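Side-chain contacts in adenosine deaminase (Burkholderia ambifaria, PDB 4GXW), which binds a zinc ion in an amidohydrolase barrel and probably deaminates adenine or a related purine: residues Val48-Arg53 against Pro91-Arg96; Glu100-Ala105 against Thr139-Ala144. All coordinates share one frame; numbering follows the deposited sequence.

Interactions 1 and 2 meet on helix 91-106, whose first turns serve interaction 1 and whose later turns serve interaction 2. Their centres lie about 15 Å apart, on the same side of the chain's centre, and they follow one another in series along the sequence. In interaction 1 the helix faces helix 44-54, which comes before the barrel strand 110-117; in interaction 2 it faces helix 130-148, which comes after it. The two also touch, where the aliphatic part of Arg95 lies against Thr139 and Gly140. Helix 91-106 is thus joined to the outlying helix 44-54 mainly by a salt bridge and to its neighbour in the barrel wall by apolar packing, both away from the zinc.

Interaction 1: residues Val48-Arg53 against Pro91-Arg96; sequences VALAQR and PDDLRR
Segments 48-53 and 91-96, on helices 44-54 and 91-106, run almost antiparallel, at 169°, with their axes 12.3 Å apart, and across that wide gap the contact is made through side chains, with two arginines spanning most of the distance. Arg53 and Asp93 reach for each other from opposite directions and form a two-pronged, end-on salt bridge. NH1 of Arg53 donates to OD2 of Asp93 over 2.8 Å, meeting the syn lone pair, while NH2 of Arg53 donates to OD1 of Asp93, also over 2.8 Å, on the syn side but somewhat out of the carboxylate plane. Guanidinium and carboxylate are nearly coplanar, 22° apart, and the two bonds together restrict the rotation of both groups. The arginine leaves its helix with CG anti to the backbone N (chi1 -163°), and a bend at chi3 turns its end toward the aspartate.

Next to this salt bridge, Leu50 slides alongside Asp93 in the opposite sense, bringing its CD2 to 3.6 Å from OD1 of Asp93, so a methyl group lies against the buried carboxylate. The bridge ties helix 44-54 to the beginning of helix 91-106, on the outside of the TIM-barrel fold of the adenosine deaminase family and away from the zinc site. OD2 of Asp93 also accepts the backbone N-H groups of Thr89 and Arg90, and NH1 of Arg53 has a second partner in Thr89 OG1. With so many donors around it, the carboxylate is probably held in its ionised form.

One turn further along helix 91-106, extended Arg96 crosses the gap until its NH1 lies 4.2 Å from CB of Ala49, a loose contact made obliquely to the guanidinium. The NE of Arg96 is engaged in a salt bridge with Glu100.

Interaction 2: residues Glu100-Ala105 against Thr139-Ala144; sequences EYLEDA and TGMRDA
Two neighbouring helices in the outer wall of the TIM barrel, 91-106 and 130-148, meet here in the layer that packs against the parallel strands. Their segments run in the same general direction, crossing at -32° with the axes 9.2 Å apart. Leu102 carries the contact from its side: its CB rests 3.6 Å from CB of Ala144, and its CD1 lies 3.8 Å from the same methyl. That one branch also reaches over the backbone of the facing helix, coming 3.8 Å from CA of Met141 and 4.0 Å from CG of Met141. In Leu102, chi1 of -67° sets CG beside the backbone N, and chi2 of 166° then extends CD1 toward Met141.

On the strand side, Leu102 also touches Ala113 of strand 110-117 and Ala152 of strand 151-159, while Met141 rests on Phe115, Ala152 and Leu154. No hydrogen bond crosses between the segments, and all four touching residues, Gly140 included, are buried. The side-chain contact is apolar, and it contributes to how these two helices lie against each other through close fit of methyl and methylene groups and not through directed bonds.

Interaction 1: residues Val48-Arg53 against Pro91-Arg96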
# COMPACT_ATOMS: atom_id res chain seq x y z
N VAL A 48 -0.73 19.21 10.63
CA VAL A 48 -0.68 20.43 11.43
C VAL A 48 -2.00 21.20 11.42
O VAL A 48 -2.51 21.58 12.47
CB VAL A 48 0.48 21.33 10.96
CG1 VAL A 48 0.38 22.73 11.58
CG2 VAL A 48 1.81 20.68 11.31
N ALA A 49 -2.56 21.40 10.23
CA ALA A 49 -3.81 22.15 10.08
C ALA A 49 -4.95 21.47 10.82
O ALA A 49 -5.74 22.12 11.50
CB ALA A 49 -4.15 22.32 8.61
N LEU A 50 -5.03 20.15 10.67
CA LEU A 50 -6.06 19.38 11.35
C LEU A 50 -5.92 19.46 12.88
O LEU A 50 -6.90 19.62 13.60
CB LEU A 50 -6.02 17.92 10.90
CG LEU A 50 -6.45 17.66 9.45
CD1 LEU A 50 -6.18 16.21 9.08
CD2 LEU A 50 -7.93 17.98 9.31
N ALA A 51 -4.69 19.36 13.36
CA ALA A 51 -4.42 19.43 14.80
C ALA A 51 -4.79 20.79 15.39
O ALA A 51 -5.41 20.87 16.45
CB ALA A 51 -2.96 19.12 15.07
N GLN A 52 -4.41 21.85 14.69
CA GLN A 52 -4.66 23.20 15.17
C GLN A 52 -6.15 23.51 15.20
O GLN A 52 -6.64 24.16 16.13
CB GLN A 52 -3.92 24.22 14.30
CG GLN A 52 -2.40 24.12 14.42
CD GLN A 52 -1.67 24.97 13.39
OE1 GLN A 52 -2.22 25.33 12.35
NE2 GLN A 52 -0.41 25.29 13.68
N ARG A 53 -6.89 23.03 14.20
CA ARG A 53 -8.33 23.25 14.16
C ARG A 53 -9.09 22.44 15.21
O ARG A 53 -10.03 22.94 15.83
CB ARG A 53 -8.88 22.96 12.77
CG ARG A 53 -10.27 23.55 12.53
CD ARG A 53 -10.96 22.90 11.34
NE ARG A 53 -11.49 21.58 11.67
CZ ARG A 53 -11.50 20.54 10.83
NH1 ARG A 53 -11.99 19.38 11.23
NH2 ARG A 53 -11.01 20.67 9.61
N PRO A 91 -16.43 14.89 8.02
CA PRO A 91 -16.30 14.17 6.75
C PRO A 91 -15.37 14.89 5.78
O PRO A 91 -14.59 14.22 5.09
CB PRO A 91 -17.72 14.19 6.20
CG PRO A 91 -18.59 14.20 7.42
CD PRO A 91 -17.83 15.01 8.46
N ASP A 92 -15.42 16.21 5.74
CA ASP A 92 -14.59 16.94 4.79
C ASP A 92 -13.08 16.72 4.97
O ASP A 92 -12.31 16.85 4.02
CB ASP A 92 -14.91 18.44 4.80
CG ASP A 92 -14.30 19.15 3.62
OD1 ASP A 92 -14.84 19.02 2.50
OD2 ASP A 92 -13.26 19.81 3.79
N ASP A 93 -12.67 16.36 6.18
CA ASP A 93 -11.26 16.06 6.43
C ASP A 93 -10.84 14.81 5.66
O ASP A 93 -9.72 14.75 5.14
CB ASP A 93 -11.02 15.83 7.92
CG ASP A 93 -11.32 17.05 8.76
OD1 ASP A 93 -11.31 18.19 8.24
OD2 ASP A 93 -11.58 16.86 9.97
N LEU A 94 -11.74 13.83 5.57
CA LEU A 94 -11.49 12.61 4.80
C LEU A 94 -11.44 12.91 3.31
O LEU A 94 -10.61 12.34 2.59
CB LEU A 94 -12.55 11.56 5.10
CG LEU A 94 -12.53 11.06 6.55
CD1 LEU A 94 -13.77 10.23 6.86
CD2 LEU A 94 -11.28 10.26 6.83
N ARG A 95 -12.32 13.79 2.84
CA ARG A 95 -12.27 14.23 1.45
C ARG A 95 -10.90 14.84 1.17
O ARG A 95 -10.23 14.48 0.18
CB ARG A 95 -13.34 15.29 1.15
CG ARG A 95 -13.30 15.78 -0.30
CD ARG A 95 -13.84 17.20 -0.49
NE ARG A 95 -13.26 18.14 0.46
CZ ARG A 95 -12.08 18.73 0.33
NH1 ARG A 95 -11.31 18.52 -0.74
NH2 ARG A 95 -11.66 19.57 1.27
N ARG A 96 -10.48 15.76 2.03
CA ARG A 96 -9.20 16.44 1.83
C ARG A 96 -8.01 15.48 1.76
O ARG A 96 -7.17 15.58 0.85
CB ARG A 96 -8.96 17.49 2.92
CG ARG A 96 -7.66 18.25 2.74
CD ARG A 96 -7.49 19.33 3.78
NE ARG A 96 -6.21 20.01 3.63
CZ ARG A 96 -5.83 21.06 4.35
NH1 ARG A 96 -6.63 21.57 5.27
NH2 ARG A 96 -4.64 21.60 4.14

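Interaction 2: residues Glu100-Ala105 against Thr139-Ala144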
# COMPACT_ATOMS: atom_id res chain seq x y z
N GLU A 100 -5.63 14.83 -1.48
CA GLU A 100 -4.20 15.16 -1.42
C GLU A 100 -3.31 13.94 -1.64
O GLU A 100 -2.26 14.06 -2.28
CB GLU A 100 -3.86 15.87 -0.10
CG GLU A 100 -4.51 17.24 -0.01
CD GLU A 100 -4.15 18.04 1.22
OE1 GLU A 100 -3.40 17.53 2.09
OE2 GLU A 100 -4.61 19.21 1.31
N TYR A 101 -3.71 12.78 -1.14
CA TYR A 101 -2.98 11.55 -1.41
C TYR A 101 -2.97 11.28 -2.92
O TYR A 101 -1.91 11.03 -3.50
CB TYR A 101 -3.56 10.35 -0.64
CG TYR A 101 -3.20 9.03 -1.30
CD1 TYR A 101 -1.87 8.65 -1.45
CD2 TYR A 101 -4.18 8.20 -1.81
CE1 TYR A 101 -1.53 7.46 -2.09
CE2 TYR A 101 -3.86 7.01 -2.44
CZ TYR A 101 -2.54 6.65 -2.58
OH TYR A 101 -2.23 5.45 -3.21
N LEU A 102 -4.14 11.35 -3.55
CA LEU A 102 -4.23 11.04 -4.96
C LEU A 102 -3.46 12.05 -5.82
O LEU A 102 -2.85 11.68 -6.82
CB LEU A 102 -5.70 10.89 -5.41
CG LEU A 102 -6.41 9.69 -4.80
CD1 LEU A 102 -7.91 9.76 -4.99
CD2 LEU A 102 -5.86 8.38 -5.35
N GLU A 103 -3.46 13.32 -5.41
CA GLU A 103 -2.63 14.32 -6.07
C GLU A 103 -1.14 13.95 -6.00
O GLU A 103 -0.42 14.02 -6.99
CB GLU A 103 -2.84 15.70 -5.44
CG GLU A 103 -1.97 16.77 -6.08
CD GLU A 103 -2.20 18.16 -5.52
OE1 GLU A 103 -2.78 18.29 -4.42
OE2 GLU A 103 -1.80 19.14 -6.21
N ASP A 104 -0.69 13.57 -4.81
CA ASP A 104 0.71 13.19 -4.62
C ASP A 104 1.08 11.93 -5.40
O ASP A 104 2.18 11.85 -5.96
CB ASP A 104 1.04 13.03 -3.13
CG ASP A 104 1.02 14.35 -2.38
OD1 ASP A 104 1.15 15.43 -3.01
OD2 ASP A 104 0.88 14.32 -1.13
N ALA A 105 0.18 10.95 -5.44
CA ALA A 105 0.42 9.74 -6.22
C ALA A 105 0.50 10.06 -7.72
O ALA A 105 1.41 9.60 -8.42
CB ALA A 105 -0.66 8.70 -5.94
N THR A 139 -15.96 11.72 -2.98
CA THR A 139 -15.86 13.05 -3.57
C THR A 139 -14.40 13.41 -3.83
O THR A 139 -14.06 13.94 -4.90
CB THR A 139 -16.49 14.11 -2.67
OG1 THR A 139 -17.90 13.85 -2.57
CG2 THR A 139 -16.29 15.51 -3.25
N GLY A 140 -13.54 13.12 -2.86
CA GLY A 140 -12.12 13.38 -3.02
C GLY A 140 -11.56 12.60 -4.20
O GLY A 140 -10.77 13.13 -4.98
N MET A 141 -11.97 11.34 -4.33
CA MET A 141 -11.57 10.51 -5.47
C MET A 141 -12.04 11.09 -6.80
O MET A 141 -11.25 11.18 -7.74
CB MET A 141 -12.12 9.08 -5.30
CG MET A 141 -11.56 8.39 -4.07
SD MET A 141 -12.43 6.88 -3.65
CE MET A 141 -11.90 5.79 -4.95
N ARG A 142 -13.30 11.50 -6.87
CA ARG A 142 -13.84 12.02 -8.12
C ARG A 142 -13.18 13.35 -8.48
O ARG A 142 -12.86 13.58 -9.65
CB ARG A 142 -15.36 12.14 -8.03
CG ARG A 142 -16.04 10.78 -8.04
CD ARG A 142 -17.54 10.83 -7.78
NE ARG A 142 -18.10 9.48 -7.70
CZ ARG A 142 -19.32 9.20 -7.27
NH1 ARG A 142 -20.14 10.18 -6.90
NH2 ARG A 142 -19.72 7.94 -7.21
N ASP A 143 -12.92 14.19 -7.48
CA ASP A 143 -12.21 15.44 -7.70
C ASP A 143 -10.78 15.21 -8.21
O ASP A 143 -10.31 15.93 -9.09
CB ASP A 143 -12.15 16.30 -6.43
CG ASP A 143 -13.49 16.88 -6.03
OD1 ASP A 143 -14.44 16.85 -6.84
OD2 ASP A 143 -13.59 17.39 -4.89
N ALA A 144 -10.11 14.20 -7.67
CA ALA A 144 -8.74 13.90 -8.09
C ALA A 144 -8.70 13.33 -9.50
O ALA A 144 -7.76 13.60 -10.26
CB ALA A 144 -8.06 12.95 -7.11